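Long-range contacts in imelysin-like protein (Psychrobacter arcticus, PDB 3PF0), which has no established function but belongs to the imelysin-like family and is regarded as a putative metalloendopeptidase: residues T53-H57 against D285-I291; A66-A70 against A108-M114; V139-V143 against P169-A174; L279-T284 against L304-L308. One frame throughout, in Å; residues are numbered along the deposited sequence.

Contact 1 of 4, residues T53-H57 against D285-I291; sequences TYLTH and DPVLTAI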
loop_
_atom_site.group_PDB
_atom_site.type_symbol
_atom_site.label_atom_id
_atom_site.label_comp_id
_atom_site.label_asym_id
_atom_site.label_seq_id
_atom_site.Cartn_x
_atom_site.Cartn_y
_atom_site.Cartn_z
ATOM N N THR A 53 -10.839 -22.589 2.842
ATOM C CA THR A 53 -11.749 -21.677 3.554
ATOM C C THR A 53 -11.007 -20.379 3.940
ATOM O O THR A 53 -11.557 -19.291 3.734
ATOM C CB THR A 53 -12.359 -22.400 4.780
ATOM O OG1 THR A 53 -13.124 -23.526 4.333
ATOM C CG2 THR A 53 -13.248 -21.497 5.631
ATOM N N TYR A 54 -9.766 -20.489 4.472
ATOM C CA TYR A 54 -8.975 -19.319 4.870
ATOM C C TYR A 54 -8.633 -18.451 3.654
ATOM O O TYR A 54 -8.871 -17.245 3.704
ATOM C CB TYR A 54 -7.706 -19.715 5.649
ATOM C CG TYR A 54 -6.792 -18.547 5.959
ATOM C CD1 TYR A 54 -7.132 -17.608 6.931
ATOM C CD2 TYR A 54 -5.588 -18.381 5.284
ATOM C CE1 TYR A 54 -6.302 -16.522 7.211
ATOM C CE2 TYR A 54 -4.752 -17.295 5.548
ATOM C CZ TYR A 54 -5.111 -16.371 6.516
ATOM O OH TYR A 54 -4.283 -15.308 6.775
ATOM N N LEU A 55 -8.112 -19.066 2.567
ATOM C CA LEU A 55 -7.738 -18.384 1.319
ATOM C C LEU A 55 -8.959 -17.724 0.647
ATOM O O LEU A 55 -8.823 -16.638 0.094
ATOM C CB LEU A 55 -7.043 -19.352 0.339
ATOM C CG LEU A 55 -5.643 -19.871 0.735
ATOM C CD1 LEU A 55 -5.277 -21.089 -0.071
ATOM C CD2 LEU A 55 -4.561 -18.788 0.590
ATOM N N THR A 56 -10.148 -18.351 0.738
ATOM C CA THR A 56 -11.406 -17.802 0.209
ATOM C C THR A 56 -11.791 -16.564 1.038
ATOM O O THR A 56 -12.230 -15.560 0.470
ATOM C CB THR A 56 -12.503 -18.882 0.200
ATOM O OG1 THR A 56 -12.056 -19.976 -0.602
ATOM C CG2 THR A 56 -13.832 -18.376 -0.340
ATOM N N HIS A 57 -11.586 -16.632 2.368
ATOM C CA HIS A 57 -11.875 -15.542 3.297
ATOM C C HIS A 57 -10.898 -14.355 3.049
ATOM O O HIS A 57 -11.314 -13.197 3.116
ATOM C CB HIS A 57 -11.825 -16.067 4.751
ATOM C CG HIS A 57 -11.359 -15.073 5.762
ATOM N ND1 HIS A 57 -12.224 -14.155 6.319
ATOM C CD2 HIS A 57 -10.128 -14.892 6.292
ATOM C CE1 HIS A 57 -11.495 -13.434 7.151
ATOM N NE2 HIS A 57 -10.228 -13.845 7.170
ATOM N N ASP A 285 -6.484 -11.697 12.858
ATOM C CA ASP A 285 -7.665 -12.267 12.227
ATOM C C ASP A 285 -8.059 -13.561 12.966
ATOM O O ASP A 285 -7.220 -14.457 13.087
ATOM C CB ASP A 285 -7.379 -12.516 10.731
ATOM C CG ASP A 285 -8.412 -13.298 9.934
ATOM O OD1 ASP A 285 -9.607 -13.288 10.322
ATOM O OD2 ASP A 285 -8.036 -13.876 8.895
ATOM N N PRO A 286 -9.305 -13.642 13.506
ATOM C CA PRO A 286 -9.727 -14.850 14.247
ATOM C C PRO A 286 -9.592 -16.165 13.472
ATOM O O PRO A 286 -9.312 -17.192 14.086
ATOM C CB PRO A 286 -11.207 -14.583 14.563
ATOM C CG PRO A 286 -11.363 -13.123 14.489
ATOM C CD PRO A 286 -10.385 -12.634 13.464
ATOM N N VAL A 287 -9.799 -16.137 12.137
ATOM C CA VAL A 287 -9.702 -17.311 11.262
ATOM C C VAL A 287 -8.254 -17.837 11.277
ATOM O O VAL A 287 -8.048 -19.047 11.350
ATOM C CB VAL A 287 -10.211 -16.999 9.822
ATOM C CG1 VAL A 287 -10.171 -18.237 8.923
ATOM C CG2 VAL A 287 -11.627 -16.427 9.859
ATOM N N LEU A 288 -7.262 -16.930 11.263
ATOM C CA LEU A 288 -5.853 -17.307 11.284
ATOM C C LEU A 288 -5.395 -17.718 12.686
ATOM O O LEU A 288 -4.625 -18.675 12.795
ATOM C CB LEU A 288 -4.958 -16.173 10.741
ATOM C CG LEU A 288 -3.445 -16.432 10.747
ATOM C CD1 LEU A 288 -3.077 -17.658 9.911
ATOM C CD2 LEU A 288 -2.672 -15.186 10.327
ATOM N N THR A 289 -5.835 -16.995 13.744
ATOM C CA THR A 289 -5.449 -17.291 15.137
ATOM C C THR A 289 -5.958 -18.682 15.554
ATOM O O THR A 289 -5.309 -19.333 16.375
ATOM C CB THR A 289 -5.907 -16.196 16.116
ATOM O OG1 THR A 289 -7.328 -16.077 16.083
ATOM C CG2 THR A 289 -5.245 -14.836 15.844
ATOM N N ALA A 290 -7.083 -19.148 14.956
ATOM C CA ALA A 290 -7.654 -20.478 15.201
ATOM C C ALA A 290 -6.781 -21.566 14.556
ATOM O O ALA A 290 -6.642 -22.654 15.122
ATOM C CB ALA A 290 -9.077 -20.552 14.666
ATOM N N ILE A 291 -6.186 -21.263 13.381
ATOM C CA ILE A 291 -5.282 -22.161 12.651
ATOM C C ILE A 291 -3.980 -22.320 13.469
ATOM O O ILE A 291 -3.477 -23.437 13.611
ATOM C CB ILE A 291 -5.036 -21.635 11.200
ATOM C CG1 ILE A 291 -6.298 -21.823 10.331
ATOM C CG2 ILE A 291 -3.812 -22.289 10.539
ATOM C CD1 ILE A 291 -6.385 -20.957 9.053
HETATM O O HOH W 1 -5.556 -13.319 7.908
#
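Tyr54 and His57, one turn apart near the start of the long helix 48-84, meet the first turns of the short helix 286-292 in a buried helix-helix contact with a polar and an apolar part. The two axes run nearly antiparallel, at 157°, and approach to 10.6 Å. The polar part centres on Asp285. His57 NE2 donates to Asp285 OD2 over 2.8 Å, on the syn side of the carboxylate though well out of its plane, and the bond is bent, with 145° at the hydrogen. The same OD2 accepts from a water at 2.7 Å, and that water in turn accepts from Tyr54 OH at 2.6 Å, so both side chains of helix 48-84 converge on one oxygen. Each has a further polar partner, His57 ND1 in Asp61 of its own helix and Tyr54 OH in Trp230. Next to this hydrogen bond, Val287 divides its branches between the two rings. CG2 sits over the centre of one His57 face, 4.0 Å from the ring centroid, a CH-pi contact, while CG1 comes up to the edge of the Tyr54 ring, 3.7 Å from CD1. With its CG anti to the backbone N (chi1 174°), Tyr54 reaches across to Leu288, whose CB is 3.8 Å from CE1, and takes Ile291 CD1 against its own CB at 3.9 Å. Asp285 stands at the N-cap of helix 286-292 and accepts a weak capping bond from Val287 N at OD1, so one aspartate serves as helix cap and as the acceptor of a His-carboxylate hydrogen bond.

Contact 2 of 4, residues A66-A70 against A108-M114; sequences AYADA and AWASAEM
Tyr67 holds its CG anti to the carbonyl carbon (chi1 -74°) and Trp109 holds its own anti to the backbone N (chi1 178°), and from these settings the two rings converge, although neither CB is aimed at the opposite helix. They meet rim to rim with planes at 42°: Trp109 CZ3 lies in the plane of the phenol at its edge, 3.5 Å from Tyr67 CE1, and neither ring covers the other. Ala112 CB reaches the same Tyr67 CE1 at 3.9 Å, while Ala70 CB takes up a place at the rim of the indole. Beside the aromatics, alanines do the work. Ala66 and Ala70 face Ala112 and Ala108 across the interface, a small-xxx-small spacing on both helices, and the axes of this antiparallel pair accordingly come within 8.4 Å. Helices 48-84 and 92-112 thus form a tight alpha hairpin near the centre of the all-helical fold. Ala70 CB and Ala108 CB are 4.2 Å apart. At the far end Met114, present as selenomethionine and with its chain bent at the last torsion, pushes CE to 3.5 Å from Ala66 CB, tighter than usual van der Waals contact. Two waters lie between the segments: one donates to Ala66 O and to Ala108 O, each at 2.6 Å, bridging two acceptors, one from each helix. Another accepts from Tyr67 OH and donates to Ala112 O, satisfying the phenol inside the protein. Helix 183-214 covers this side, Trp207 meeting the Tyr67 ring, and the Cys85-Cys186 disulfide links that helix to the chain just beyond helix 48-84.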
loop_
_atom_site.group_PDB
_atom_site.type_symbol
_atom_site.label_atom_id
_atom_site.label_comp_id
_atom_site.label_asym_id
_atom_site.label_seq_id
_atom_site.Cartn_x
_atom_site.Cartn_y
_atom_site.Cartn_z
ATOM N N ALA A 66 -9.967 -4.237 -0.229
ATOM C CA ALA A 66 -8.879 -3.259 -0.270
ATOM C C ALA A 66 -8.793 -2.611 -1.643
ATOM O O ALA A 66 -8.673 -1.390 -1.729
ATOM C CB ALA A 66 -7.558 -3.907 0.087
ATOM N N TYR A 67 -8.900 -3.413 -2.713
ATOM C CA TYR A 67 -8.865 -2.877 -4.066
ATOM C C TYR A 67 -10.133 -2.068 -4.357
ATOM O O TYR A 67 -10.036 -1.002 -4.969
ATOM C CB TYR A 67 -8.664 -3.996 -5.109
ATOM C CG TYR A 67 -7.250 -4.542 -5.153
ATOM C CD1 TYR A 67 -6.158 -3.696 -5.344
ATOM C CD2 TYR A 67 -7.009 -5.912 -5.079
ATOM C CE1 TYR A 67 -4.855 -4.193 -5.381
ATOM C CE2 TYR A 67 -5.711 -6.421 -5.127
ATOM C CZ TYR A 67 -4.636 -5.558 -5.281
ATOM O OH TYR A 67 -3.358 -6.061 -5.374
ATOM N N ALA A 68 -11.303 -2.541 -3.886
ATOM C CA ALA A 68 -12.583 -1.848 -4.073
ATOM C C ALA A 68 -12.556 -0.475 -3.388
ATOM O O ALA A 68 -13.003 0.509 -3.981
ATOM C CB ALA A 68 -13.738 -2.692 -3.535
ATOM N N ASP A 69 -11.971 -0.406 -2.173
ATOM C CA ASP A 69 -11.839 0.828 -1.418
ATOM C C ASP A 69 -10.894 1.804 -2.110
ATOM O O ASP A 69 -11.253 2.969 -2.233
ATOM C CB ASP A 69 -11.378 0.579 0.024
ATOM C CG ASP A 69 -11.447 1.840 0.866
ATOM O OD1 ASP A 69 -12.492 2.536 0.814
ATOM O OD2 ASP A 69 -10.452 2.145 1.562
ATOM N N ALA A 70 -9.726 1.338 -2.602
ATOM C CA ALA A 70 -8.804 2.206 -3.335
ATOM C C ALA A 70 -9.498 2.797 -4.597
ATOM O O ALA A 70 -9.326 3.988 -4.887
ATOM C CB ALA A 70 -7.535 1.446 -3.713
ATOM N N ALA A 108 -5.581 4.088 1.386
ATOM C CA ALA A 108 -6.313 2.928 0.850
ATOM C C ALA A 108 -5.411 2.076 -0.047
ATOM O O ALA A 108 -5.449 0.851 0.039
ATOM C CB ALA A 108 -7.552 3.374 0.073
ATOM N N TRP A 109 -4.598 2.706 -0.888
ATOM C CA TRP A 109 -3.685 1.948 -1.738
ATOM C C TRP A 109 -2.543 1.336 -0.918
ATOM O O TRP A 109 -2.113 0.224 -1.236
ATOM C CB TRP A 109 -3.135 2.779 -2.887
ATOM C CG TRP A 109 -2.154 2.007 -3.726
ATOM C CD1 TRP A 109 -0.799 2.147 -3.734
ATOM C CD2 TRP A 109 -2.445 0.860 -4.541
ATOM N NE1 TRP A 109 -0.230 1.189 -4.544
ATOM C CE2 TRP A 109 -1.215 0.369 -5.028
ATOM C CE3 TRP A 109 -3.631 0.189 -4.896
ATOM C CZ2 TRP A 109 -1.136 -0.740 -5.881
ATOM C CZ3 TRP A 109 -3.549 -0.916 -5.733
ATOM C CH2 TRP A 109 -2.316 -1.367 -6.218
ATOM N N ALA A 110 -2.079 2.034 0.141
ATOM C CA ALA A 110 -1.025 1.523 1.032
ATOM C C ALA A 110 -1.486 0.205 1.660
ATOM O O ALA A 110 -0.700 -0.734 1.754
ATOM C CB ALA A 110 -0.679 2.546 2.112
ATOM N N SER A 111 -2.782 0.119 2.013
ATOM C CA SER A 111 -3.404 -1.086 2.554
ATOM C C SER A 111 -3.467 -2.181 1.483
ATOM O O SER A 111 -3.047 -3.302 1.755
ATOM C CB SER A 111 -4.795 -0.762 3.086
ATOM O OG SER A 111 -4.645 0.053 4.239
ATOM N N ALA A 112 -3.913 -1.848 0.253
ATOM C CA ALA A 112 -3.999 -2.793 -0.882
ATOM C C ALA A 112 -2.615 -3.362 -1.285
ATOM O O ALA A 112 -2.538 -4.443 -1.884
ATOM C CB ALA A 112 -4.654 -2.118 -2.088
ATOM N N GLU A 113 -1.524 -2.658 -0.913
ATOM C CA GLU A 113 -0.148 -3.083 -1.206
ATOM C C GLU A 113 0.277 -4.332 -0.390
ATOM O O GLU A 113 1.373 -4.854 -0.606
ATOM C CB GLU A 113 0.835 -1.930 -0.977
ATOM C CG GLU A 113 0.919 -1.009 -2.181
ATOM C CD GLU A 113 1.865 0.168 -2.056
ATOM O OE1 GLU A 113 2.172 0.571 -0.913
ATOM O OE2 GLU A 113 2.257 0.725 -3.104
HETATM N N MSE A 114 -0.607 -4.836 0.498
HETATM C CA MSE A 114 -0.392 -6.075 1.260
HETATM C C MSE A 114 -0.249 -7.264 0.279
HETATM O O MSE A 114 0.310 -8.288 0.648
HETATM C CB MSE A 114 -1.551 -6.314 2.256
HETATM C CG MSE A 114 -2.863 -6.718 1.583
HETATM SE SE MSE A 114 -4.325 -7.104 2.800
HETATM C CE MSE A 114 -5.541 -5.753 2.219
HETATM O O HOH W 2 -7.761 -0.243 0.445
HETATM O O HOH W 3 -1.466 -4.486 -4.644
#

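Contact 3 of 4, residues V139-V143 against P169-A174; sequences VHGGV and PGLEEA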
loop_
_atom_site.group_PDB
_atom_site.type_symbol
_atom_site.label_atom_id
_atom_site.label_comp_id
_atom_site.label_asym_id
_atom_site.label_seq_id
_atom_site.Cartn_x
_atom_site.Cartn_y
_atom_site.Cartn_z
ATOM N N VAL A 139 9.496 11.749 -10.573
ATOM C CA VAL A 139 8.100 12.203 -10.506
ATOM C C VAL A 139 8.001 13.755 -10.586
ATOM O O VAL A 139 7.276 14.267 -11.443
ATOM C CB VAL A 139 7.364 11.640 -9.254
ATOM C CG1 VAL A 139 5.982 12.271 -9.081
ATOM C CG2 VAL A 139 7.247 10.121 -9.315
ATOM N N HIS A 140 8.746 14.481 -9.726
ATOM C CA HIS A 140 8.733 15.946 -9.622
ATOM C C HIS A 140 8.829 16.693 -10.983
ATOM O O HIS A 140 7.899 17.429 -11.339
ATOM C CB HIS A 140 9.857 16.427 -8.684
ATOM C CG HIS A 140 9.988 17.921 -8.634
ATOM N ND1 HIS A 140 9.038 18.709 -7.998
ATOM C CD2 HIS A 140 10.930 18.724 -9.180
ATOM C CE1 HIS A 140 9.439 19.959 -8.165
ATOM N NE2 HIS A 140 10.575 20.021 -8.869
ATOM N N GLY A 141 9.944 16.518 -11.693
ATOM C CA GLY A 141 10.204 17.186 -12.966
ATOM C C GLY A 141 9.313 16.779 -14.121
ATOM O O GLY A 141 8.929 17.624 -14.940
ATOM N N GLY A 142 8.970 15.495 -14.170
ATOM C CA GLY A 142 8.134 14.938 -15.221
ATOM C C GLY A 142 6.699 15.426 -15.237
ATOM O O GLY A 142 6.138 15.638 -16.315
ATOM N N VAL A 143 6.084 15.580 -14.046
ATOM C CA VAL A 143 4.683 15.990 -13.931
ATOM C C VAL A 143 4.522 17.407 -14.500
ATOM O O VAL A 143 3.700 17.589 -15.399
ATOM C CB VAL A 143 4.130 15.829 -12.487
ATOM C CG1 VAL A 143 2.772 16.503 -12.318
ATOM C CG2 VAL A 143 4.038 14.355 -12.107
ATOM N N PRO A 169 1.778 9.240 -6.679
ATOM C CA PRO A 169 2.817 10.284 -6.535
ATOM C C PRO A 169 2.684 11.438 -7.542
ATOM O O PRO A 169 3.107 12.555 -7.230
ATOM C CB PRO A 169 4.123 9.521 -6.750
ATOM C CG PRO A 169 3.745 8.337 -7.574
ATOM C CD PRO A 169 2.374 7.959 -7.119
ATOM N N GLY A 170 2.104 11.165 -8.723
ATOM C CA GLY A 170 1.846 12.176 -9.741
ATOM C C GLY A 170 0.811 13.177 -9.244
ATOM O O GLY A 170 1.015 14.389 -9.333
ATOM N N LEU A 171 -0.296 12.668 -8.676
ATOM C CA LEU A 171 -1.369 13.489 -8.109
ATOM C C LEU A 171 -0.859 14.296 -6.904
ATOM O O LEU A 171 -1.176 15.479 -6.766
ATOM C CB LEU A 171 -2.553 12.592 -7.718
ATOM C CG LEU A 171 -3.433 12.133 -8.883
ATOM C CD1 LEU A 171 -4.186 10.854 -8.545
ATOM C CD2 LEU A 171 -4.379 13.245 -9.336
ATOM N N GLU A 172 -0.010 13.678 -6.076
ATOM C CA GLU A 172 0.567 14.329 -4.911
ATOM C C GLU A 172 1.338 15.569 -5.319
ATOM O O GLU A 172 1.159 16.642 -4.727
ATOM C CB GLU A 172 1.496 13.358 -4.180
ATOM C CG GLU A 172 2.096 13.958 -2.915
ATOM C CD GLU A 172 3.170 13.131 -2.245
ATOM O OE1 GLU A 172 3.613 12.122 -2.837
ATOM O OE2 GLU A 172 3.568 13.496 -1.118
ATOM N N GLU A 173 2.181 15.410 -6.349
ATOM C CA GLU A 173 3.022 16.451 -6.902
ATOM C C GLU A 173 2.169 17.576 -7.478
ATOM O O GLU A 173 2.461 18.736 -7.199
ATOM C CB GLU A 173 3.966 15.860 -7.966
ATOM C CG GLU A 173 5.017 16.829 -8.487
ATOM C CD GLU A 173 5.825 17.560 -7.427
ATOM O OE1 GLU A 173 6.657 16.906 -6.760
ATOM O OE2 GLU A 173 5.616 18.783 -7.254
ATOM N N ALA A 174 1.126 17.248 -8.270
ATOM C CA ALA A 174 0.265 18.265 -8.875
ATOM C C ALA A 174 -0.551 19.036 -7.821
ATOM O O ALA A 174 -0.718 20.249 -7.965
ATOM C CB ALA A 174 -0.664 17.635 -9.888
#
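The imidazole of His140 is met at its edge by Glu173 OE1, which lies near the ring plane, and no atom of 169-174 stands over either face. The carboxylate is turned 78° from the ring, and the hydrogen bond from His140 ND1 to Glu173 OE1 is weak at 3.2 Å. Glu173 CG, anti to the backbone N, comes 4.2 Å from Val143 CB, and the bend at chi2 (51°) turns the carboxylate toward His140. Cutting Glu173 back to an alanine is likely to leave His140 ND1 without its carboxylate mate and to open a gap beside Val143. Beneath this rim the contact is apolar. Val139 directs CG1 onto the backbone of the other helix, 3.4 Å from Pro169 O, and lies 4.1 Å from Pro169 CB through the same methyl. Val143 CG2 rests 3.9 Å from Gly170 CA, packing on the bare backbone of the glycine, and Val143 CG1 touches Ala174 CB. Tyr188 of helix 183-214 touches both Val143 and Ala174. Helices 138-149 and 167-176 meet at 70°, a steep crossing of two short helices consecutive in the all-helical fold, small residues on one facing valines on the other.

Contact 4 of 4, residues L279-T284 against L304-L308; sequences LNKAMT and LSTAL
Leu308 supplies most of the apolar contact, its two methyls parting toward different residues of helix 268-283. CD2 meets Leu279 CD2 at 3.8 Å, and CD1 meets CG of Met283 (selenomethionine) at 3.7 Å, each pair of side chains crossing at about a right angle. The selenium of Met283 extends the patch to Leu304 CD1, 4.3 Å away. Helices 225-250 and 327-351 supply further cover, Leu234 touching both Leu279 and Met283, and Ile344 the latter. The polar contact runs through water, since no direct hydrogen bond joins the segments. One molecule donates to Asn280 OD1 and to Ser305 O, both at 2.7 Å, and accepts from Ser305 OG at 3.1 Å, spanning the groove between the helices. Within 279-284, Thr284 OG1 donates to Asn280 O at 2.7 Å, while Thr284 N reaches that oxygen from the opposite face of its carbonyl plane, a double grip on the last turn. With OG1 lodged between the backbone N and carbonyl carbon (chi1 68°), CG2 is left to lean on Ser305 OG, 3.6 Å off. Replacing Thr284 with alanine would probably cost Asn280 O one of its two donors and open a gap beside Ser305. Thr284 is the first residue to leave helical geometry, and the contact lies at this end of helix 268-283, in an antiparallel pair (165°) of the kind found in up-and-down helical bundles.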
loop_
_atom_site.group_PDB
_atom_site.type_symbol
_atom_site.label_atom_id
_atom_site.label_comp_id
_atom_site.label_asym_id
_atom_site.label_seq_id
_atom_site.Cartn_x
_atom_site.Cartn_y
_atom_site.Cartn_z
ATOM N N LEU A 279 -1.712 -4.983 8.236
ATOM C CA LEU A 279 -0.923 -6.130 8.692
ATOM C C LEU A 279 -1.490 -6.661 10.014
ATOM O O LEU A 279 -1.622 -7.876 10.164
ATOM C CB LEU A 279 0.559 -5.746 8.841
ATOM C CG LEU A 279 1.561 -6.900 8.997
ATOM C CD1 LEU A 279 1.731 -7.676 7.691
ATOM C CD2 LEU A 279 2.910 -6.381 9.444
ATOM N N ASN A 280 -1.874 -5.747 10.942
ATOM C CA ASN A 280 -2.486 -6.107 12.228
ATOM C C ASN A 280 -3.832 -6.823 12.021
ATOM O O ASN A 280 -4.131 -7.782 12.736
ATOM C CB ASN A 280 -2.682 -4.881 13.113
ATOM C CG ASN A 280 -3.152 -5.235 14.497
ATOM O OD1 ASN A 280 -2.419 -5.838 15.284
ATOM N ND2 ASN A 280 -4.400 -4.902 14.811
ATOM N N LYS A 281 -4.632 -6.363 11.040
ATOM C CA LYS A 281 -5.934 -6.955 10.698
ATOM C C LYS A 281 -5.745 -8.400 10.215
ATOM O O LYS A 281 -6.551 -9.264 10.547
ATOM C CB LYS A 281 -6.633 -6.114 9.613
ATOM C CG LYS A 281 -8.153 -6.152 9.679
ATOM C CD LYS A 281 -8.778 -6.162 8.295
ATOM C CE LYS A 281 -10.252 -6.482 8.351
ATOM N NZ LYS A 281 -10.780 -6.881 7.018
ATOM N N ALA A 282 -4.661 -8.657 9.452
ATOM C CA ALA A 282 -4.317 -9.976 8.927
ATOM C C ALA A 282 -3.764 -10.898 10.028
ATOM O O ALA A 282 -4.147 -12.068 10.073
ATOM C CB ALA A 282 -3.304 -9.838 7.801
HETATM N N MSE A 283 -2.876 -10.372 10.911
HETATM C CA MSE A 283 -2.223 -11.128 11.989
HETATM C C MSE A 283 -3.144 -11.441 13.173
HETATM O O MSE A 283 -2.935 -12.469 13.818
HETATM C CB MSE A 283 -0.977 -10.394 12.521
HETATM C CG MSE A 283 0.167 -10.279 11.509
HETATM SE SE MSE A 283 0.528 -11.917 10.529
HETATM C CE MSE A 283 1.652 -11.193 9.129
ATOM N N THR A 284 -4.120 -10.556 13.490
ATOM C CA THR A 284 -5.046 -10.745 14.623
ATOM C C THR A 284 -6.411 -11.290 14.142
ATOM O O THR A 284 -7.367 -11.353 14.928
ATOM C CB THR A 284 -5.216 -9.450 15.448
ATOM O OG1 THR A 284 -5.903 -8.467 14.670
ATOM C CG2 THR A 284 -3.886 -8.902 15.988
ATOM N N LEU A 304 3.044 -11.646 18.032
ATOM C CA LEU A 304 2.876 -10.817 16.839
ATOM C C LEU A 304 1.891 -9.675 17.111
ATOM O O LEU A 304 2.180 -8.538 16.737
ATOM C CB LEU A 304 2.418 -11.646 15.633
ATOM C CG LEU A 304 3.510 -12.069 14.659
ATOM C CD1 LEU A 304 3.027 -13.193 13.769
ATOM C CD2 LEU A 304 3.991 -10.884 13.808
ATOM N N SER A 305 0.762 -9.968 17.791
ATOM C CA SER A 305 -0.253 -8.976 18.169
ATOM C C SER A 305 0.344 -7.874 19.073
ATOM O O SER A 305 0.085 -6.690 18.844
ATOM C CB SER A 305 -1.427 -9.652 18.878
ATOM O OG SER A 305 -2.428 -8.726 19.272
ATOM N N THR A 306 1.155 -8.272 20.071
ATOM C CA THR A 306 1.801 -7.361 21.015
ATOM C C THR A 306 2.825 -6.489 20.283
ATOM O O THR A 306 2.817 -5.278 20.492
ATOM C CB THR A 306 2.405 -8.144 22.189
ATOM O OG1 THR A 306 1.335 -8.775 22.897
ATOM C CG2 THR A 306 3.195 -7.259 23.157
ATOM N N ALA A 307 3.668 -7.088 19.408
ATOM C CA ALA A 307 4.687 -6.372 18.627
ATOM C C ALA A 307 4.063 -5.319 17.688
ATOM O O ALA A 307 4.579 -4.199 17.609
ATOM C CB ALA A 307 5.530 -7.355 17.826
ATOM N N LEU A 308 2.957 -5.671 17.001
ATOM C CA LEU A 308 2.252 -4.758 16.110
ATOM C C LEU A 308 1.625 -3.593 16.897
ATOM O O LEU A 308 1.687 -2.448 16.447
ATOM C CB LEU A 308 1.187 -5.504 15.295
ATOM C CG LEU A 308 1.693 -6.211 14.036
ATOM C CD1 LEU A 308 0.870 -7.417 13.745
ATOM C CD2 LEU A 308 1.665 -5.289 12.838
HETATM O O HOH W 4 -2.321 -5.867 17.983
#

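From the N terminus, helix 48-84 enters first into contact 1 and, farther along, into contact 2, whose loop closes at once on the next long helix. Contact 3 follows in series, closing a shorter loop between two small helices on the far side of the chain's centre, about 40 Å from contact 1 between centres. Both loops lie within the much larger one that contact 1 completes. Contact 4 opens at 279-284, before 285-291 returns to the first helix, and closes afterwards at 304-308, so contacts 1 and 4 cross. These two also touch, Leu288 CD2 packing 3.5 Å from Ala282 O. Contact 1 ties helix 48-84 to helix 286-292, and contact 4 joins the flanking helices 268-283 and 298-316.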